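Local coordinates for A-type flavoprotein (Giardia intestinalis, PDB 2Q9U) that probably transfers electrons through FMN to a diiron centre, acting as an oxidoreductase that scavenges dioxygen, at residues G16-I22 / Y41-D47; C50-S56 / I78-N84. Residue numbers count along the deposited sequence, not the author numbering.

Interaction 1 (G16-I22 / Y41-D47); sequences GVYWVGI and YNSYFID
Residues 16-22 and 41-47 run antiparallel, the axes of strands 17-19 and 44-46 approaching to 4.6 Å at 156°. G16 (phi/psi 78/8) accepts D47 N through its O at 2.8 Å. V17 faces I46, non-hydrogen-bonded. Y18 and F45 form a hydrogen-bonded pair, Y18 N to F45 O and F45 N to Y18 O both 2.8 Å, and a water joins Y18 OH (2.8 Å) to D47 OD2 (2.6 Å). This pairing joins inner antiparallel strands 17-24 and 39-46 of the seven-stranded mixed sheet in the metallo-beta-lactamase-like domain. W19, chi1 t, points its edge at the Y44 face, offset edge-to-face (five-membered ring to Y44 centroids 5.8 Å, planes 73°), and NE1 donates to N42 OD1 (2.9 Å), also hydrogen-bonded to S40 OG. At V20 (psi 30°) regular pairing breaks, V20 N reaching S43 O at 2.9 Å. A CB on G21 would clash with N42. I22 re-pairs with Y41, I22 N to Y41 O and Y41 N to I22 O each 3.0 Å; I22 CD1 meets Y41 CD2 at 3.5 Å.

Interaction 2 (C50-S56 / I78-N84); sequences CPTVIDS and IKYVVMN
V53, D55 and P51 bury the largest areas in this parallel pair, in which the axes of strands 52-54 and 80-82 approach to 4.6 Å at 15°. The register sets T52 beside Y80, V53 beside V81 and I54 beside V82. V53 lies extended (-110/134) and its backbone makes both central bonds, V53 N to Y80 O at 2.8 Å and V82 N to V53 O at 2.7 Å; its t side chain packs CG2 4.0 Å from I78 CD1 and CB 4.3 Å from V81 CG2. On the other face, with T52 and Y80, I54 CD1 sits 3.7 Å from V82 CB. Helix 62-72 connects the strands in a beta-alpha-beta unit of the metallo-beta-lactamase-like domain, and its I69 packs on V53 and I78. At the start, P51 O takes K79 N at 2.9 Å and, weakly, Y80 N at 3.3 Å, while P51 CB approaches I78 CD1 at 4.2 Å. C50 CB touches Y80 CE2 at 3.8 Å. D55 leaves the strand with positive phi (67/165): its N bonds V82 O at 2.7 Å, and its m side chain curls back so that OD1 accepts N84 N at 2.9 Å; OD2 is hydrogen-bonded to N170 ND2.

In the fold
Interactions 1 and 2 are neighbours in one mixed sheet, their centres 10 Å apart, and strands 39-46 and 52-54, consecutive in the chain, join them. The seam is antiparallel: I46 N lies 2.7 Å from T52 O and I54 N 2.8 Å from Y44 O, both probable hydrogen bonds. S43 OG packs 3.5 Å from V53 CG1 across the seam, and F45 CE1 reaches past it to I78 CD1 of interaction 2 at 3.6 Å. Pairing thus turns from antiparallel to parallel. The side chain of Y41 comes to about 6 Å from the mu-oxo-diiron centre and that of D55 to about 9 Å, though neither residue is among the seven lining its pocket.

Interaction 1 (G16-I22 / Y41-D47)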
loop_
_atom_site.group_PDB
_atom_site.type_symbol
_atom_site.label_atom_id
_atom_site.label_comp_id
_atom_site.label_asym_id
_atom_site.label_seq_id
_atom_site.Cartn_x
_atom_site.Cartn_y
_atom_site.Cartn_z
ATOM N N GLY A 16 16.100 16.444 37.260
ATOM C CA GLY A 16 16.602 15.117 37.597
ATOM C C GLY A 16 15.889 13.955 36.903
ATOM O O GLY A 16 16.142 12.812 37.255
ATOM N N VAL A 17 14.991 14.240 35.941
ATOM C CA VAL A 17 14.246 13.172 35.214
ATOM C C VAL A 17 14.501 13.342 33.720
ATOM O O VAL A 17 14.193 14.387 33.147
ATOM C CB VAL A 17 12.718 13.119 35.554
ATOM C CG1 VAL A 17 12.010 11.936 34.849
ATOM C CG2 VAL A 17 12.459 13.045 37.100
ATOM N N TYR A 18 15.116 12.329 33.119
ATOM C CA TYR A 18 15.603 12.401 31.748
ATOM C C TYR A 18 14.856 11.428 30.860
ATOM O O TYR A 18 14.616 10.281 31.260
ATOM C CB TYR A 18 17.095 12.075 31.693
ATOM C CG TYR A 18 17.986 13.060 32.429
ATOM C CD1 TYR A 18 18.051 13.069 33.819
ATOM C CD2 TYR A 18 18.767 13.965 31.728
ATOM C CE1 TYR A 18 18.885 13.989 34.505
ATOM C CE2 TYR A 18 19.608 14.893 32.404
ATOM C CZ TYR A 18 19.659 14.878 33.787
ATOM O OH TYR A 18 20.467 15.763 34.477
ATOM N N TRP A 19 14.523 11.881 29.656
ATOM C CA TRP A 19 13.978 10.985 28.629
ATOM C C TRP A 19 15.102 10.179 28.033
ATOM O O TRP A 19 16.079 10.731 27.496
ATOM C CB TRP A 19 13.238 11.787 27.564
ATOM C CG TRP A 19 12.622 10.997 26.478
ATOM C CD1 TRP A 19 11.368 10.442 26.472
ATOM C CD2 TRP A 19 13.212 10.677 25.212
ATOM N NE1 TRP A 19 11.144 9.804 25.279
ATOM C CE2 TRP A 19 12.258 9.930 24.486
ATOM C CE3 TRP A 19 14.452 10.969 24.617
ATOM C CZ2 TRP A 19 12.494 9.471 23.183
ATOM C CZ3 TRP A 19 14.706 10.499 23.319
ATOM C CH2 TRP A 19 13.723 9.761 22.618
ATOM N N VAL A 20 14.979 8.856 28.133
ATOM C CA VAL A 20 15.977 7.956 27.556
ATOM C C VAL A 20 15.281 6.903 26.635
ATOM O O VAL A 20 15.765 5.796 26.468
ATOM C CB VAL A 20 16.834 7.279 28.644
ATOM C CG1 VAL A 20 17.743 8.330 29.372
ATOM C CG2 VAL A 20 15.966 6.452 29.620
ATOM N N GLY A 21 14.150 7.297 26.039
ATOM C CA GLY A 21 13.380 6.390 25.196
ATOM C C GLY A 21 13.884 6.423 23.770
ATOM O O GLY A 21 15.000 6.861 23.493
ATOM N N ILE A 22 13.041 5.991 22.849
ATOM C CA ILE A 22 13.390 6.089 21.430
ATOM C C ILE A 22 12.177 6.544 20.648
ATOM O O ILE A 22 11.038 6.271 21.034
ATOM C CB ILE A 22 13.978 4.774 20.834
ATOM C CG1 ILE A 22 12.914 3.664 20.653
ATOM C CG2 ILE A 22 15.194 4.240 21.668
ATOM C CD1 ILE A 22 12.200 3.674 19.247
ATOM N N TYR A 41 8.707 4.846 22.252
ATOM C CA TYR A 41 8.693 4.010 23.449
ATOM C C TYR A 41 9.505 4.801 24.458
ATOM O O TYR A 41 10.732 4.839 24.386
ATOM C CB TYR A 41 9.327 2.639 23.122
ATOM C CG TYR A 41 8.814 2.153 21.765
ATOM C CD1 TYR A 41 7.439 2.045 21.541
ATOM C CD2 TYR A 41 9.687 1.820 20.715
ATOM C CE1 TYR A 41 6.930 1.634 20.300
ATOM C CE2 TYR A 41 9.180 1.395 19.465
ATOM C CZ TYR A 41 7.804 1.320 19.275
ATOM O OH TYR A 41 7.279 0.952 18.041
ATOM N N ASN A 42 8.800 5.489 25.344
ATOM C CA ASN A 42 9.427 6.390 26.274
ATOM C C ASN A 42 9.854 5.618 27.517
ATOM O O ASN A 42 9.080 4.830 28.065
ATOM C CB ASN A 42 8.472 7.515 26.650
ATOM C CG ASN A 42 7.956 8.293 25.437
ATOM O OD1 ASN A 42 8.662 8.481 24.435
ATOM N ND2 ASN A 42 6.722 8.759 25.540
ATOM N N SER A 43 11.106 5.843 27.913
ATOM C CA SER A 43 11.700 5.290 29.120
ATOM C C SER A 43 12.307 6.490 29.820
ATOM O O SER A 43 12.662 7.438 29.156
ATOM C CB SER A 43 12.818 4.310 28.746
ATOM O OG SER A 43 13.531 3.903 29.911
ATOM N N TYR A 44 12.452 6.437 31.143
ATOM C CA TYR A 44 12.912 7.620 31.885
ATOM C C TYR A 44 14.029 7.248 32.849
ATOM O O TYR A 44 13.990 6.182 33.424
ATOM C CB TYR A 44 11.755 8.272 32.651
ATOM C CG TYR A 44 10.675 8.727 31.697
ATOM C CD1 TYR A 44 10.801 9.939 31.008
ATOM C CD2 TYR A 44 9.587 7.899 31.408
ATOM C CE1 TYR A 44 9.809 10.342 30.081
ATOM C CE2 TYR A 44 8.611 8.283 30.482
ATOM C CZ TYR A 44 8.735 9.504 29.825
ATOM O OH TYR A 44 7.749 9.892 28.920
ATOM N N PHE A 45 15.009 8.144 32.990
ATOM C CA PHE A 45 16.056 7.963 33.972
ATOM C C PHE A 45 15.919 8.996 35.083
ATOM O O PHE A 45 15.855 10.195 34.801
ATOM C CB PHE A 45 17.436 8.052 33.318
ATOM C CG PHE A 45 18.550 8.141 34.329
ATOM C CD1 PHE A 45 18.997 6.997 35.000
ATOM C CD2 PHE A 45 19.089 9.387 34.674
ATOM C CE1 PHE A 45 19.997 7.092 35.993
ATOM C CE2 PHE A 45 20.087 9.485 35.648
ATOM C CZ PHE A 45 20.555 8.347 36.290
ATOM N N ILE A 46 15.882 8.522 36.331
ATOM C CA ILE A 46 15.789 9.384 37.508
ATOM C C ILE A 46 17.158 9.459 38.187
ATOM O O ILE A 46 17.689 8.446 38.674
ATOM C CB ILE A 46 14.727 8.905 38.513
ATOM C CG1 ILE A 46 13.379 8.733 37.806
ATOM C CG2 ILE A 46 14.609 9.935 39.697
ATOM C CD1 ILE A 46 12.364 7.925 38.607
ATOM N N ASP A 47 17.715 10.665 38.222
ATOM C CA ASP A 47 19.024 10.900 38.823
ATOM C C ASP A 47 18.812 11.041 40.328
ATOM O O ASP A 47 18.506 12.133 40.809
ATOM C CB ASP A 47 19.624 12.193 38.243
ATOM C CG ASP A 47 20.968 12.557 38.858
ATOM O OD1 ASP A 47 21.516 11.754 39.649
ATOM O OD2 ASP A 47 21.470 13.662 38.544
HETATM O O HOH W 1 20.141 15.554 37.282
#

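Interaction 2 (C50-S56 / I78-N84)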
loop_
_atom_site.group_PDB
_atom_site.type_symbol
_atom_site.label_atom_id
_atom_site.label_comp_id
_atom_site.label_asym_id
_atom_site.label_seq_id
_atom_site.Cartn_x
_atom_site.Cartn_y
_atom_site.Cartn_z
ATOM N N CYS A 50 19.717 6.285 44.420
ATOM C CA CYS A 50 19.581 4.980 43.769
ATOM C C CYS A 50 19.141 5.244 42.330
ATOM O O CYS A 50 17.943 5.443 42.094
ATOM C CB CYS A 50 18.486 4.179 44.461
ATOM S SG CYS A 50 18.789 3.811 46.205
ATOM N N PRO A 51 20.097 5.307 41.383
ATOM C CA PRO A 51 19.747 5.705 40.018
ATOM C C PRO A 51 18.733 4.722 39.425
ATOM O O PRO A 51 18.924 3.497 39.526
ATOM C CB PRO A 51 21.096 5.649 39.278
ATOM C CG PRO A 51 22.138 5.880 40.376
ATOM C CD PRO A 51 21.544 5.040 41.514
ATOM N N THR A 52 17.654 5.261 38.838
ATOM C CA THR A 52 16.489 4.444 38.518
ATOM C C THR A 52 16.041 4.664 37.078
ATOM O O THR A 52 15.991 5.803 36.619
ATOM C CB THR A 52 15.348 4.744 39.494
ATOM O OG1 THR A 52 15.735 4.302 40.810
ATOM C CG2 THR A 52 14.046 4.049 39.098
ATOM N N VAL A 53 15.738 3.562 36.397
ATOM C CA VAL A 53 15.164 3.580 35.040
ATOM C C VAL A 53 13.723 3.111 35.113
ATOM O O VAL A 53 13.414 2.111 35.767
ATOM C CB VAL A 53 15.953 2.693 34.056
ATOM C CG1 VAL A 53 15.298 2.688 32.640
ATOM C CG2 VAL A 53 17.401 3.173 33.965
ATOM N N ILE A 54 12.852 3.854 34.436
ATOM C CA ILE A 54 11.442 3.483 34.302
ATOM C C ILE A 54 11.216 2.971 32.885
ATOM O O ILE A 54 11.427 3.691 31.910
ATOM C CB ILE A 54 10.509 4.690 34.544
ATOM C CG1 ILE A 54 10.901 5.452 35.835
ATOM C CG2 ILE A 54 9.003 4.245 34.503
ATOM C CD1 ILE A 54 10.636 4.657 37.125
ATOM N N ASP A 55 10.801 1.716 32.802
ATOM C CA ASP A 55 10.483 1.024 31.553
ATOM C C ASP A 55 11.652 0.752 30.596
ATOM O O ASP A 55 12.732 1.304 30.741
ATOM C CB ASP A 55 9.258 1.677 30.855
ATOM C CG ASP A 55 7.970 1.505 31.686
ATOM O OD1 ASP A 55 7.812 0.417 32.323
ATOM O OD2 ASP A 55 7.148 2.453 31.721
ATOM N N SER A 56 11.416 -0.136 29.637
ATOM C CA SER A 56 12.382 -0.410 28.585
ATOM C C SER A 56 11.746 -0.058 27.224
ATOM O O SER A 56 10.801 0.738 27.164
ATOM C CB SER A 56 12.823 -1.882 28.669
ATOM O OG SER A 56 13.863 -2.190 27.753
ATOM N N ILE A 78 23.178 1.684 37.765
ATOM C CA ILE A 78 21.719 1.639 37.865
ATOM C C ILE A 78 21.325 0.665 38.978
ATOM O O ILE A 78 21.722 -0.519 38.948
ATOM C CB ILE A 78 21.071 1.228 36.501
ATOM C CG1 ILE A 78 21.503 2.206 35.380
ATOM C CG2 ILE A 78 19.523 1.093 36.638
ATOM C CD1 ILE A 78 20.995 3.673 35.549
ATOM N N LYS A 79 20.582 1.165 39.962
ATOM C CA LYS A 79 20.109 0.342 41.101
ATOM C C LYS A 79 18.741 -0.307 40.859
ATOM O O LYS A 79 18.523 -1.452 41.254
ATOM C CB LYS A 79 20.079 1.165 42.407
ATOM C CG LYS A 79 19.380 0.451 43.628
ATOM C CD LYS A 79 20.171 -0.806 44.083
ATOM C CE LYS A 79 19.458 -1.581 45.200
ATOM N NZ LYS A 79 20.360 -2.703 45.654
ATOM N N TYR A 80 17.819 0.433 40.232
ATOM C CA TYR A 80 16.463 -0.069 39.969
ATOM C C TYR A 80 16.047 0.152 38.514
ATOM O O TYR A 80 16.296 1.226 37.916
ATOM C CB TYR A 80 15.416 0.597 40.881
ATOM C CG TYR A 80 15.644 0.352 42.359
ATOM C CD1 TYR A 80 15.492 -0.930 42.907
ATOM C CD2 TYR A 80 16.015 1.393 43.206
ATOM C CE1 TYR A 80 15.719 -1.157 44.276
ATOM C CE2 TYR A 80 16.230 1.175 44.574
ATOM C CZ TYR A 80 16.088 -0.107 45.095
ATOM O OH TYR A 80 16.311 -0.309 46.451
ATOM N N VAL A 81 15.412 -0.865 37.960
ATOM C CA VAL A 81 14.667 -0.733 36.689
ATOM C C VAL A 81 13.227 -1.099 37.008
ATOM O O VAL A 81 12.916 -2.249 37.352
ATOM C CB VAL A 81 15.218 -1.632 35.582
ATOM C CG1 VAL A 81 14.439 -1.398 34.271
ATOM C CG2 VAL A 81 16.709 -1.375 35.376
ATOM N N VAL A 82 12.365 -0.096 36.921
ATOM C CA VAL A 82 10.962 -0.244 37.205
ATOM C C VAL A 82 10.220 -0.575 35.913
ATOM O O VAL A 82 10.288 0.180 34.935
ATOM C CB VAL A 82 10.370 1.049 37.799
ATOM C CG1 VAL A 82 8.855 0.953 37.926
ATOM C CG2 VAL A 82 11.043 1.428 39.153
ATOM N N MET A 83 9.460 -1.667 35.949
ATOM C CA MET A 83 8.684 -2.145 34.800
ATOM C C MET A 83 7.189 -2.067 35.078
ATOM O O MET A 83 6.696 -2.701 35.992
ATOM C CB MET A 83 9.105 -3.593 34.442
ATOM C CG MET A 83 10.560 -3.724 33.942
ATOM S SD MET A 83 10.977 -2.734 32.487
ATOM C CE MET A 83 10.007 -3.540 31.211
ATOM N N ASN A 84 6.474 -1.251 34.292
ATOM C CA ASN A 84 5.065 -0.981 34.531
ATOM C C ASN A 84 4.183 -1.980 33.813
ATOM O O ASN A 84 2.989 -2.055 34.099
ATOM C CB ASN A 84 4.720 0.423 33.999
ATOM C CG ASN A 84 5.266 1.528 34.874
ATOM O OD1 ASN A 84 6.015 2.410 34.407
ATOM N ND2 ASN A 84 4.901 1.498 36.137
#